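Local coordinates for putative flagellar protein FliS (Parabacteroides merdae ATCC 43184, PDB 4YOK) that is of unknown function but joins a prealbumin-like N-terminal domain to a C-terminal beta sandwich of the E-set clan, at residues 131-136 with 186-191; 61-66 with 87-92; 107-112 with 196-201; 149-154 with 167-172; 97-102 with 124-129. All blocks are in the same frame, centred on the assembly; numbering follows the deposited sequence.

Contact 1 of 5, residues 131-136 with 186-191; sequences ISRVML and GVLANG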
# COMPACT_ATOMS: atom_id res chain seq x y z
N ILE A 131 -12.97 -10.03 5.01
CA ILE A 131 -11.53 -10.08 5.34
C ILE A 131 -11.01 -11.51 5.14
O ILE A 131 -11.59 -12.45 5.67
CB ILE A 131 -11.23 -9.58 6.78
CG1 ILE A 131 -11.68 -8.12 7.00
CG2 ILE A 131 -9.73 -9.78 7.15
CD1 ILE A 131 -11.79 -7.70 8.45
N SER A 132 -9.92 -11.66 4.37
CA SER A 132 -9.26 -12.96 4.14
C SER A 132 -8.25 -13.22 5.28
O SER A 132 -8.31 -14.26 5.96
CB SER A 132 -8.57 -12.96 2.77
OG SER A 132 -7.80 -14.15 2.62
N ARG A 133 -7.38 -12.22 5.56
CA ARG A 133 -6.44 -12.34 6.66
C ARG A 133 -5.96 -10.98 7.12
O ARG A 133 -5.99 -10.01 6.37
CB ARG A 133 -5.23 -13.25 6.32
CG ARG A 133 -4.35 -12.78 5.19
CD ARG A 133 -3.18 -13.74 5.04
NE ARG A 133 -2.29 -13.32 3.96
CZ ARG A 133 -2.22 -13.91 2.77
NH1 ARG A 133 -2.98 -14.95 2.49
NH2 ARG A 133 -1.37 -13.46 1.85
N VAL A 134 -5.55 -10.94 8.39
CA VAL A 134 -4.93 -9.79 9.04
C VAL A 134 -3.50 -10.23 9.39
O VAL A 134 -3.29 -11.35 9.89
CB VAL A 134 -5.76 -9.33 10.25
CG1 VAL A 134 -5.07 -8.20 10.98
CG2 VAL A 134 -7.16 -8.89 9.80
N MSE A 135 -2.53 -9.36 9.15
CA MSE A 135 -1.12 -9.70 9.36
C MSE A 135 -0.44 -8.70 10.28
O MSE A 135 -0.59 -7.49 10.12
CB MSE A 135 -0.36 -9.75 8.01
CG MSE A 135 -0.94 -10.76 7.03
SE MSE A 135 -0.14 -10.53 5.28
CE MSE A 135 -1.32 -8.99 4.72
N LEU A 136 0.30 -9.24 11.26
CA LEU A 136 1.14 -8.48 12.19
C LEU A 136 2.55 -8.67 11.71
O LEU A 136 2.98 -9.81 11.53
CB LEU A 136 0.93 -8.96 13.64
CG LEU A 136 -0.07 -8.15 14.48
CD1 LEU A 136 -1.45 -8.08 13.84
CD2 LEU A 136 -0.12 -8.63 15.91
N GLY A 186 -1.39 -5.41 8.27
CA GLY A 186 -1.98 -5.55 6.94
C GLY A 186 -3.34 -6.22 6.98
O GLY A 186 -3.60 -7.02 7.87
N VAL A 187 -4.22 -5.86 6.03
CA VAL A 187 -5.55 -6.44 5.89
C VAL A 187 -5.75 -6.78 4.41
O VAL A 187 -5.68 -5.90 3.54
CB VAL A 187 -6.70 -5.53 6.44
CG1 VAL A 187 -8.07 -6.14 6.13
CG2 VAL A 187 -6.54 -5.30 7.95
N LEU A 188 -5.96 -8.06 4.14
CA LEU A 188 -6.22 -8.59 2.81
C LEU A 188 -7.70 -8.98 2.70
O LEU A 188 -8.21 -9.71 3.54
CB LEU A 188 -5.32 -9.82 2.54
CG LEU A 188 -5.53 -10.53 1.20
CD1 LEU A 188 -4.96 -9.68 0.04
CD2 LEU A 188 -4.87 -11.92 1.22
N ALA A 189 -8.36 -8.49 1.65
CA ALA A 189 -9.76 -8.78 1.34
C ALA A 189 -9.87 -10.05 0.52
O ALA A 189 -9.00 -10.32 -0.31
CB ALA A 189 -10.33 -7.61 0.54
N ASN A 190 -10.98 -10.82 0.72
CA ASN A 190 -11.30 -11.97 -0.13
C ASN A 190 -11.32 -11.52 -1.59
O ASN A 190 -11.94 -10.49 -1.90
CB ASN A 190 -12.71 -12.54 0.23
CG ASN A 190 -12.74 -13.50 1.38
OD1 ASN A 190 -11.75 -13.73 2.05
ND2 ASN A 190 -13.90 -14.10 1.63
N GLY A 191 -10.64 -12.26 -2.46
CA GLY A 191 -10.64 -11.93 -3.89
C GLY A 191 -9.62 -10.91 -4.34
O GLY A 191 -9.44 -10.74 -5.54
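G186 pairs with M135 at one end of this antiparallel strand pair. G186 N donates to M135 O, and M135 N donates back to G186 O at 2.9 Å. V134 CA adds a CA-H contact to the same G186 O at 3.3 Å. M135 is a selenomethionine. Its chain bends at the last torsion (chi3 -81°), which brings M135 CE to 4.1 Å from G186 CA.

V187 faces V134 in a non-hydrogen-bonded pair. The two valines lie side by side and point the same way, CG2 to CG2. The other branch of V187, CG1, meets CG2 of I131 at 4.1 Å.

L188 gives up more surface to the contact than any other residue. L188 N bonds to R133 O at 3.0 Å, almost straight (177° at the hydrogen). L188 O is shared by two successive amides: S132 N at 2.7 Å and, weakly, R133 N. This is a classic beta bulge, and it shifts the register by one residue. L188 CD2 lies over the centre of the R133 guanidinium, 3.7 Å from R133 CZ.

A189 pairs with I131 beyond the bulge, where their side chains diverge. N190 has left the strand, but N190 OD1 still comes 3.4 Å from S132 CB.

The two strands are the inner pair of a four-stranded antiparallel sheet. Strand 151-155 flanks 131-139, and strand 196-202 flanks 182-189. The face carrying V134 and V187 packs on F102 and I104 of strand 102-111 and on F120 and I122 of strand 115-124, inside the sandwich.

Contact 2 of 5, residues 61-66 with 87-92; sequences LFDGEY and NLKGHT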
# COMPACT_ATOMS: atom_id res chain seq x y z
N LEU A 61 9.07 11.82 -17.42
CA LEU A 61 8.39 11.55 -18.69
C LEU A 61 8.48 12.72 -19.66
O LEU A 61 8.73 13.86 -19.25
CB LEU A 61 6.90 11.27 -18.45
CG LEU A 61 6.49 10.24 -17.41
CD1 LEU A 61 5.11 10.56 -16.88
CD2 LEU A 61 6.56 8.83 -17.98
N PHE A 62 8.22 12.44 -20.94
CA PHE A 62 8.13 13.47 -21.96
C PHE A 62 6.88 14.26 -21.71
O PHE A 62 5.86 13.67 -21.37
CB PHE A 62 8.10 12.86 -23.38
CG PHE A 62 9.38 12.20 -23.79
CD1 PHE A 62 10.52 12.95 -24.05
CD2 PHE A 62 9.45 10.81 -23.95
CE1 PHE A 62 11.72 12.32 -24.42
CE2 PHE A 62 10.64 10.20 -24.33
CZ PHE A 62 11.76 10.96 -24.57
N ASP A 63 6.97 15.60 -21.84
CA ASP A 63 5.82 16.48 -21.65
C ASP A 63 4.70 16.09 -22.61
O ASP A 63 4.97 15.69 -23.75
CB ASP A 63 6.23 17.96 -21.86
CG ASP A 63 7.08 18.58 -20.75
OD1 ASP A 63 7.66 17.81 -19.93
OD2 ASP A 63 7.20 19.84 -20.72
N GLY A 64 3.48 16.15 -22.12
CA GLY A 64 2.30 15.82 -22.90
C GLY A 64 1.12 15.45 -22.03
O GLY A 64 1.19 15.57 -20.80
N GLU A 65 0.04 15.00 -22.68
CA GLU A 65 -1.20 14.62 -22.02
C GLU A 65 -1.22 13.12 -21.79
O GLU A 65 -0.93 12.34 -22.70
CB GLU A 65 -2.41 15.07 -22.86
CG GLU A 65 -3.73 14.98 -22.11
CD GLU A 65 -4.83 15.84 -22.68
OE1 GLU A 65 -5.46 15.41 -23.67
OE2 GLU A 65 -5.06 16.94 -22.14
N TYR A 66 -1.55 12.71 -20.56
CA TYR A 66 -1.59 11.31 -20.16
C TYR A 66 -2.84 10.96 -19.42
O TYR A 66 -3.48 11.83 -18.81
CB TYR A 66 -0.41 10.99 -19.21
CG TYR A 66 0.95 11.07 -19.84
CD1 TYR A 66 1.52 9.96 -20.46
CD2 TYR A 66 1.70 12.24 -19.78
CE1 TYR A 66 2.79 10.02 -21.03
CE2 TYR A 66 2.97 12.32 -20.36
CZ TYR A 66 3.51 11.21 -20.99
OH TYR A 66 4.76 11.27 -21.55
N ASN A 87 -2.00 16.55 -17.37
CA ASN A 87 -1.41 17.42 -18.39
C ASN A 87 -0.02 17.76 -17.88
O ASN A 87 0.12 18.60 -16.99
CB ASN A 87 -2.29 18.64 -18.68
CG ASN A 87 -3.31 18.38 -19.76
OD1 ASN A 87 -4.52 18.32 -19.51
ND2 ASN A 87 -2.84 18.19 -20.99
N LEU A 88 1.00 17.00 -18.35
CA LEU A 88 2.37 17.15 -17.90
C LEU A 88 3.09 18.23 -18.68
O LEU A 88 3.36 18.06 -19.87
CB LEU A 88 3.14 15.82 -17.98
CG LEU A 88 4.59 15.81 -17.47
CD1 LEU A 88 4.65 16.05 -15.96
CD2 LEU A 88 5.26 14.49 -17.80
N LYS A 89 3.41 19.33 -17.99
CA LYS A 89 4.15 20.49 -18.50
C LYS A 89 4.86 21.07 -17.29
O LYS A 89 4.20 21.60 -16.39
CB LYS A 89 3.20 21.49 -19.21
CG LYS A 89 3.81 22.86 -19.55
CD LYS A 89 4.94 22.81 -20.58
CE LYS A 89 5.67 24.14 -20.71
NZ LYS A 89 6.54 24.42 -19.53
N GLY A 90 6.17 20.84 -17.22
CA GLY A 90 6.96 21.23 -16.05
C GLY A 90 6.64 20.28 -14.91
O GLY A 90 5.85 19.35 -15.10
N HIS A 91 7.26 20.48 -13.74
CA HIS A 91 7.00 19.62 -12.57
C HIS A 91 5.48 19.61 -12.30
O HIS A 91 4.88 20.68 -12.16
CB HIS A 91 7.78 20.15 -11.36
CG HIS A 91 7.77 19.22 -10.19
ND1 HIS A 91 8.80 18.33 -9.97
CD2 HIS A 91 6.85 19.07 -9.22
CE1 HIS A 91 8.48 17.68 -8.87
NE2 HIS A 91 7.31 18.08 -8.39
N THR A 92 4.86 18.41 -12.28
CA THR A 92 3.41 18.27 -12.10
C THR A 92 3.08 17.23 -11.03
O THR A 92 3.77 16.21 -10.91
CB THR A 92 2.77 17.89 -13.46
OG1 THR A 92 3.10 18.89 -14.43
CG2 THR A 92 1.25 17.76 -13.42
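L88 N donates to G64 O at 2.8 Å, and G64 N returns a bond to L88 O at 3.0 Å. These two bonds make G64 and L88 an antiparallel hydrogen-bonded pair. The backbone of G64 is in a conformation that leaves no room for a side chain beside D63 O.

L88 also supplies most of the apolar contact. Its CG is anti to the backbone N (chi1 -177°), which brings CG closer to L61. L88 CD2 packs 3.7 Å from L61 CB, and the two leucine side chains cross at about a right angle. The same methyl comes 4.1 Å from Y66 CE2, oblique to the ring. The Y66 ring is tied down within its own segment, because Y66 OH donates to F62 O at 2.6 Å.

E65 and N87 form the next pair, of the non-hydrogen-bonded kind. Their side chains lie side by side on the exposed face. N87 ND2 donates to E65 OE2 at 2.8 Å, on the anti side of the carboxylate and tilted out of its plane. D63 sits at the turn between strands. Its OD1 is taken by S10 OG, while D63 OD2 lies 3.7 Å from K89 CD. The charged ends of D63 and K89 stay 4.8 Å apart (OD2 to NZ), too far for a bond but perhaps with some attraction.

At D63 the chain passes from strand 56-62, in one sheet, to strand 64-70, in the other. After L88 it crosses back to strand 92-97. Such sheet-to-sheet passages at the end of a beta sandwich suit the prealbumin-like fold of this domain.

Contact 3 of 5, residues 107-112 with 196-201; sequences EQLSVT and IYSPVV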
# COMPACT_ATOMS: atom_id res chain seq x y z
N GLU A 107 -4.29 2.97 14.82
CA GLU A 107 -3.30 1.92 15.12
C GLU A 107 -2.43 2.22 16.31
O GLU A 107 -1.88 3.32 16.44
CB GLU A 107 -2.38 1.64 13.92
CG GLU A 107 -3.12 1.36 12.64
CD GLU A 107 -3.23 2.58 11.74
OE1 GLU A 107 -3.25 3.71 12.26
OE2 GLU A 107 -3.32 2.40 10.50
N GLN A 108 -2.28 1.22 17.16
CA GLN A 108 -1.38 1.28 18.31
C GLN A 108 -0.56 -0.01 18.28
O GLN A 108 -1.10 -1.09 18.54
CB GLN A 108 -2.13 1.48 19.64
CG GLN A 108 -2.41 2.96 19.93
CD GLN A 108 -1.15 3.79 20.14
OE1 GLN A 108 -1.00 4.89 19.59
NE2 GLN A 108 -0.19 3.27 20.91
N LEU A 109 0.70 0.10 17.84
CA LEU A 109 1.60 -1.05 17.67
C LEU A 109 2.76 -0.97 18.65
O LEU A 109 3.38 0.08 18.78
CB LEU A 109 2.14 -1.14 16.23
CG LEU A 109 1.11 -0.92 15.09
CD1 LEU A 109 1.79 -1.04 13.72
CD2 LEU A 109 -0.07 -1.93 15.17
N SER A 110 3.05 -2.07 19.33
CA SER A 110 4.14 -2.09 20.30
C SER A 110 4.70 -3.49 20.45
O SER A 110 4.06 -4.47 20.02
CB SER A 110 3.65 -1.55 21.65
OG SER A 110 2.57 -2.34 22.12
N VAL A 111 5.88 -3.60 21.08
CA VAL A 111 6.51 -4.89 21.33
C VAL A 111 7.02 -4.94 22.75
O VAL A 111 7.56 -3.95 23.26
CB VAL A 111 7.63 -5.33 20.33
CG1 VAL A 111 7.10 -5.52 18.91
CG2 VAL A 111 8.86 -4.42 20.36
N THR A 112 6.85 -6.09 23.38
CA THR A 112 7.44 -6.40 24.68
C THR A 112 8.53 -7.43 24.40
O THR A 112 8.89 -7.65 23.23
CB THR A 112 6.37 -6.88 25.68
OG1 THR A 112 5.94 -8.19 25.29
CG2 THR A 112 5.20 -5.91 25.82
N ILE A 196 -4.05 -3.90 2.13
CA ILE A 196 -3.91 -2.49 2.56
C ILE A 196 -3.20 -2.58 3.90
O ILE A 196 -3.34 -3.57 4.62
CB ILE A 196 -5.26 -1.71 2.62
CG1 ILE A 196 -4.99 -0.16 2.73
CG2 ILE A 196 -6.17 -2.21 3.75
CD1 ILE A 196 -5.70 0.65 1.73
N TYR A 197 -2.38 -1.59 4.20
CA TYR A 197 -1.60 -1.60 5.43
C TYR A 197 -1.79 -0.33 6.25
O TYR A 197 -2.36 0.66 5.79
CB TYR A 197 -0.10 -1.73 5.05
CG TYR A 197 0.30 -3.01 4.34
CD1 TYR A 197 0.18 -3.13 2.96
CD2 TYR A 197 0.86 -4.08 5.05
CE1 TYR A 197 0.57 -4.30 2.30
CE2 TYR A 197 1.23 -5.26 4.40
CZ TYR A 197 1.07 -5.36 3.03
OH TYR A 197 1.47 -6.50 2.40
N SER A 198 -1.27 -0.36 7.46
CA SER A 198 -1.12 0.81 8.30
C SER A 198 0.16 1.52 7.84
O SER A 198 0.96 0.90 7.13
CB SER A 198 -0.97 0.37 9.76
OG SER A 198 0.26 -0.32 9.97
N PRO A 199 0.46 2.77 8.27
CA PRO A 199 1.83 3.29 8.04
C PRO A 199 2.83 2.41 8.79
O PRO A 199 2.45 1.70 9.74
CB PRO A 199 1.79 4.69 8.71
CG PRO A 199 0.34 5.01 8.87
CD PRO A 199 -0.34 3.71 9.08
N VAL A 200 4.10 2.45 8.39
CA VAL A 200 5.16 1.74 9.10
C VAL A 200 5.48 2.59 10.32
O VAL A 200 5.61 3.81 10.18
CB VAL A 200 6.39 1.54 8.18
CG1 VAL A 200 7.60 0.97 8.94
CG2 VAL A 200 6.04 0.66 6.99
N VAL A 201 5.59 1.96 11.50
CA VAL A 201 5.90 2.61 12.78
C VAL A 201 7.27 2.12 13.28
O VAL A 201 7.44 0.92 13.48
CB VAL A 201 4.77 2.31 13.82
CG1 VAL A 201 5.09 2.89 15.20
CG2 VAL A 201 3.42 2.84 13.33
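E107 bends at chi2 (98°), which sets its CD beside S198 CB. E107 OE2 comes 3.2 Å from S198 CB, and E107 CG lies 3.7 Å from that same carbon. The acid also crosses the ring of P199 at about a right angle, with E107 OE2 3.6 Å from P199 CD. These are van der Waals contacts of a carboxylate oxygen with carbon, and no hydrogen bond joins the two segments. S198 holds its OG between the backbone N and the carbonyl carbon (chi1 68°). S198 OG donates to P199 O at 3.0 Å, from above the carbonyl plane. It is also hydrogen-bonded to V185 N on strand 182-189.

Strand 102-111 is an edge of the three-stranded sheet in the C-terminal domain. Strand 196-202 is an edge of the four-stranded one, and it is broken near S198 and P199. The two edges meet here across the sandwich, through side chains.

Further along, L109 reaches across to the same strand. Its CD1 is 4.1 Å from S198 OG and 4.2 Å from V201 CG2. One methyl thus touches S198 in the break and V201 where the strand resumes. L109 also packs on V185, and E107 on F120 of strand 115-124.

Contact 4 of 5, residues 149-154 with 167-172; sequences NLYRQD and ADISGN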
# COMPACT_ATOMS: atom_id res chain seq x y z
N ASN A 149 9.82 -8.90 5.57
CA ASN A 149 9.70 -8.78 7.01
C ASN A 149 10.63 -9.76 7.70
O ASN A 149 11.10 -10.72 7.08
CB ASN A 149 8.23 -9.04 7.42
CG ASN A 149 7.74 -10.43 7.07
OD1 ASN A 149 8.15 -11.40 7.71
ND2 ASN A 149 6.87 -10.58 6.07
N LEU A 150 10.84 -9.55 8.99
CA LEU A 150 11.62 -10.39 9.89
C LEU A 150 10.70 -11.32 10.68
O LEU A 150 11.12 -12.37 11.18
CB LEU A 150 12.38 -9.44 10.83
CG LEU A 150 13.54 -10.00 11.58
CD1 LEU A 150 14.73 -10.16 10.67
CD2 LEU A 150 13.92 -9.07 12.72
N TYR A 151 9.43 -10.91 10.84
CA TYR A 151 8.42 -11.66 11.59
C TYR A 151 7.06 -11.36 11.00
O TYR A 151 6.76 -10.20 10.70
CB TYR A 151 8.43 -11.27 13.09
CG TYR A 151 7.33 -11.94 13.89
CD1 TYR A 151 7.53 -13.19 14.48
CD2 TYR A 151 6.09 -11.32 14.07
CE1 TYR A 151 6.52 -13.82 15.19
CE2 TYR A 151 5.07 -11.94 14.80
CZ TYR A 151 5.28 -13.19 15.34
OH TYR A 151 4.30 -13.83 16.06
N ARG A 152 6.23 -12.41 10.86
CA ARG A 152 4.88 -12.29 10.34
C ARG A 152 4.00 -13.28 11.07
O ARG A 152 4.39 -14.44 11.20
CB ARG A 152 4.84 -12.56 8.81
CG ARG A 152 3.41 -12.62 8.24
CD ARG A 152 3.41 -12.76 6.71
NE ARG A 152 2.12 -13.26 6.23
CZ ARG A 152 1.89 -13.62 4.96
NH1 ARG A 152 2.83 -13.48 4.04
NH2 ARG A 152 0.71 -14.13 4.62
N GLN A 153 2.83 -12.82 11.53
CA GLN A 153 1.83 -13.70 12.13
C GLN A 153 0.48 -13.35 11.53
O GLN A 153 0.06 -12.19 11.63
CB GLN A 153 1.80 -13.60 13.67
CG GLN A 153 0.73 -14.54 14.32
CD GLN A 153 1.04 -16.00 14.11
OE1 GLN A 153 2.18 -16.44 14.25
NE2 GLN A 153 0.06 -16.76 13.67
N ASP A 154 -0.20 -14.33 10.92
CA ASP A 154 -1.53 -14.14 10.32
C ASP A 154 -2.64 -14.55 11.26
O ASP A 154 -2.47 -15.46 12.08
CB ASP A 154 -1.66 -14.94 9.02
CG ASP A 154 -0.72 -14.52 7.90
OD1 ASP A 154 0.03 -13.52 8.09
OD2 ASP A 154 -0.72 -15.18 6.86
N ALA A 167 0.77 -11.25 19.11
CA ALA A 167 1.54 -12.28 18.40
C ALA A 167 2.74 -12.65 19.24
O ALA A 167 3.43 -11.76 19.75
CB ALA A 167 1.97 -11.76 17.03
N ASP A 168 2.97 -13.95 19.43
CA ASP A 168 4.07 -14.43 20.27
C ASP A 168 5.40 -14.30 19.53
O ASP A 168 5.66 -15.04 18.59
CB ASP A 168 3.81 -15.89 20.68
CG ASP A 168 4.79 -16.45 21.69
OD1 ASP A 168 5.73 -15.72 22.07
OD2 ASP A 168 4.54 -17.55 22.19
N ILE A 169 6.25 -13.36 19.98
CA ILE A 169 7.56 -13.15 19.37
C ILE A 169 8.68 -13.72 20.26
O ILE A 169 9.86 -13.52 19.97
CB ILE A 169 7.80 -11.63 19.08
CG1 ILE A 169 7.76 -10.82 20.40
CG2 ILE A 169 6.80 -11.09 18.01
CD1 ILE A 169 8.30 -9.28 20.28
N SER A 170 8.33 -14.40 21.37
CA SER A 170 9.34 -14.96 22.29
C SER A 170 10.21 -16.01 21.58
O SER A 170 9.75 -16.66 20.64
CB SER A 170 8.67 -15.57 23.51
OG SER A 170 7.90 -16.70 23.12
N GLY A 171 11.47 -16.11 21.97
CA GLY A 171 12.39 -17.05 21.34
C GLY A 171 12.88 -16.66 19.95
O GLY A 171 13.80 -17.30 19.43
N ASN A 172 12.29 -15.60 19.33
CA ASN A 172 12.72 -15.10 18.02
C ASN A 172 13.98 -14.24 18.21
O ASN A 172 13.89 -13.07 18.63
CB ASN A 172 11.61 -14.31 17.31
CG ASN A 172 11.92 -14.01 15.87
OD1 ASN A 172 12.96 -13.43 15.52
ND2 ASN A 172 11.04 -14.43 15.00
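Y151 and I169 make the tight part of this contact. With Y151 CG anti to the backbone N (chi1 175°), the ring extends across to I169. I169 CG2 sits over the centre of the Y151 ring, 3.7 Å from its centroid and 12° off the normal. It is a CH-pi contact, and the two side chains cross at about a right angle. At the ring edge, A167 CB lies 3.8 Å from Y151 CE2 and 3.3 Å from Y151 OH. N172 ND2 also meets the edge, 3.8 Å from Y151 CD1, with its amide plane steep to the ring. Q153 CB touches A167 CB at 3.8 Å.

The outer flanks are looser, and their polar groups bond within their own segments. On the flank of 167-172, D168 and S170 are exposed. D168 OD1 accepts from S170 N in an Asx turn, and from S170 OG at 2.6 Å. On the flank of 149-154, R152 turns away from 167-172 and grips D154 side-on in a salt bridge. R152 NE meets D154 OD1 at 2.8 Å, straight (179°), and R152 NH2 bonds to D154 OD2.

A type II turn from I169 to N172 leads into helix 173-177. N172 is its N-cap, with OD1 bonded to I175 N. I175 packs on Y151 and I169. L150 and Y151 form a classic bulge against L138 of strand 131-139. Strand 151-155 is an outermost strand of the four-stranded sheet, and 161-168 of the three-stranded one.

Contact 5 of 5, residues 97-102 with 124-129; sequences EVTPYF and RIVPDA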
# COMPACT_ATOMS: atom_id res chain seq x y z
N GLU A 97 -7.88 8.79 -7.14
CA GLU A 97 -8.88 8.29 -6.17
C GLU A 97 -9.32 6.89 -6.52
O GLU A 97 -9.67 6.60 -7.67
CB GLU A 97 -10.13 9.19 -6.12
CG GLU A 97 -10.02 10.39 -5.21
CD GLU A 97 -10.06 10.10 -3.72
OE1 GLU A 97 -11.03 9.48 -3.23
OE2 GLU A 97 -9.12 10.56 -3.03
N VAL A 98 -9.26 6.00 -5.53
CA VAL A 98 -9.71 4.60 -5.66
C VAL A 98 -10.70 4.27 -4.54
O VAL A 98 -10.91 5.10 -3.63
CB VAL A 98 -8.50 3.63 -5.68
CG1 VAL A 98 -7.56 3.93 -6.86
CG2 VAL A 98 -7.76 3.63 -4.32
N THR A 99 -11.32 3.07 -4.59
CA THR A 99 -12.25 2.65 -3.53
C THR A 99 -11.69 1.42 -2.84
O THR A 99 -11.89 0.31 -3.34
CB THR A 99 -13.67 2.40 -4.06
OG1 THR A 99 -14.07 3.52 -4.85
CG2 THR A 99 -14.67 2.17 -2.90
N PRO A 100 -10.96 1.60 -1.72
CA PRO A 100 -10.40 0.43 -1.01
C PRO A 100 -11.50 -0.46 -0.45
O PRO A 100 -12.58 0.05 -0.15
CB PRO A 100 -9.58 1.05 0.13
CG PRO A 100 -9.44 2.53 -0.20
CD PRO A 100 -10.63 2.87 -1.04
N TYR A 101 -11.23 -1.76 -0.27
CA TYR A 101 -12.20 -2.68 0.35
C TYR A 101 -12.33 -2.34 1.83
O TYR A 101 -13.43 -2.27 2.37
CB TYR A 101 -11.73 -4.14 0.18
CG TYR A 101 -11.74 -4.60 -1.25
CD1 TYR A 101 -12.94 -4.70 -1.96
CD2 TYR A 101 -10.55 -4.85 -1.93
CE1 TYR A 101 -12.95 -5.07 -3.31
CE2 TYR A 101 -10.56 -5.28 -3.27
CZ TYR A 101 -11.76 -5.39 -3.94
OH TYR A 101 -11.80 -5.78 -5.26
N PHE A 102 -11.18 -2.10 2.47
CA PHE A 102 -11.03 -1.79 3.89
C PHE A 102 -10.03 -0.67 4.14
O PHE A 102 -9.13 -0.45 3.34
CB PHE A 102 -10.54 -3.04 4.68
CG PHE A 102 -11.49 -4.21 4.59
CD1 PHE A 102 -12.64 -4.25 5.39
CD2 PHE A 102 -11.27 -5.24 3.69
CE1 PHE A 102 -13.56 -5.30 5.26
CE2 PHE A 102 -12.18 -6.30 3.58
CZ PHE A 102 -13.33 -6.31 4.35
N ARG A 124 -14.93 -1.26 7.08
CA ARG A 124 -15.35 -1.81 5.80
C ARG A 124 -15.89 -0.68 4.91
O ARG A 124 -16.83 0.02 5.30
CB ARG A 124 -16.41 -2.92 5.99
CG ARG A 124 -16.79 -3.60 4.66
CD ARG A 124 -17.79 -4.74 4.80
NE ARG A 124 -18.99 -4.31 5.51
CZ ARG A 124 -19.40 -4.84 6.66
NH1 ARG A 124 -18.71 -5.84 7.23
NH2 ARG A 124 -20.50 -4.40 7.25
N ILE A 125 -15.26 -0.47 3.76
CA ILE A 125 -15.66 0.57 2.79
C ILE A 125 -16.62 -0.02 1.76
O ILE A 125 -17.61 0.63 1.41
CB ILE A 125 -14.41 1.24 2.12
CG1 ILE A 125 -13.39 1.81 3.17
CG2 ILE A 125 -14.80 2.30 1.09
CD1 ILE A 125 -13.92 2.87 4.19
N VAL A 126 -16.32 -1.22 1.23
CA VAL A 126 -17.15 -1.87 0.20
C VAL A 126 -18.14 -2.79 0.92
O VAL A 126 -17.71 -3.66 1.65
CB VAL A 126 -16.25 -2.58 -0.85
CG1 VAL A 126 -17.07 -3.38 -1.87
CG2 VAL A 126 -15.36 -1.55 -1.55
N PRO A 127 -19.47 -2.59 0.74
CA PRO A 127 -20.46 -3.35 1.53
C PRO A 127 -20.35 -4.88 1.52
O PRO A 127 -20.65 -5.49 2.55
CB PRO A 127 -21.79 -2.93 0.91
CG PRO A 127 -21.55 -1.57 0.44
CD PRO A 127 -20.14 -1.55 -0.07
N ASP A 128 -19.96 -5.49 0.41
CA ASP A 128 -19.92 -6.96 0.39
C ASP A 128 -18.50 -7.53 0.53
O ASP A 128 -18.31 -8.73 0.35
CB ASP A 128 -20.58 -7.48 -0.90
CG ASP A 128 -22.09 -7.53 -0.84
OD1 ASP A 128 -22.64 -7.72 0.27
OD2 ASP A 128 -22.73 -7.44 -1.91
N ALA A 129 -17.53 -6.70 0.92
CA ALA A 129 -16.16 -7.18 1.10
C ALA A 129 -16.02 -7.96 2.40
O ALA A 129 -16.68 -7.65 3.41
CB ALA A 129 -15.18 -6.01 1.09
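The linker between the two domains meets the turn after strand 115-124, where Y101 O is gripped by two successive amides. I125 N donates to Y101 O at 2.9 Å. V126 N donates to Y101 O at 3.3 Å. Both come from the same face of the carbonyl plane.

One residue on, F102 and R124 form an antiparallel non-hydrogen-bonded pair. Their side chains lie side by side and point the same way, with F102 CE1 3.7 Å from R124 CG. R124 meets the ring through CA, CB and CG, while its end leads away. F102 CZ reaches past R124 to A129 CB at 3.8 Å. Y101 CD1 touches the same A129 CB and V126 CG2, each at 4.0 Å and each oblique to the ring.

Segment 97-102 carries the chain from strand 92-97 of the prealbumin-like domain to strand 102-111 of the C-terminal sandwich. Segment 124-129 joins strands 115-124 and 131-139 of that sandwich. It folds as a type I turn from V126 to A129, closed by A129 N to V126 O.

P100 O is buried here and has no hydrogen-bond partner in the model. Its near neighbours across the contact are carbons, I125 CB at 3.1 Å and V126 CG2 at 3.5 Å. T99 CG2 is anti to the backbone N and reaches both I125 CG2 and V126 CG2. The T99 side chain is about 7 Å from a bound magnesium ion. On the N-terminal side, Y18 of strand 9-18 packs on both P100 and I125. On the other, A189 touches Y101 and F102.

Overall arrangement
Contacts 1, 3 and 4 lie in the C-terminal sandwich. Contact 1 joins inner strands of its four-stranded sheet by backbone bonds and has the most buried residues, five of ten touching. Contacts 3 and 4 each join an edge of that sheet to an edge of the three-stranded one, by side chains. Contact 1 touches both, and they meet where I169 packs on V111 and T112. Contact 5 links the domains, with two amides on one carbonyl. Y101 and F102 bring it to contact 1, and I196 of contact 3 packs on F102 and P100. Contact 2 stands alone in the N-terminal domain. It also pairs strands, but has more exposed residues than buried, four against three.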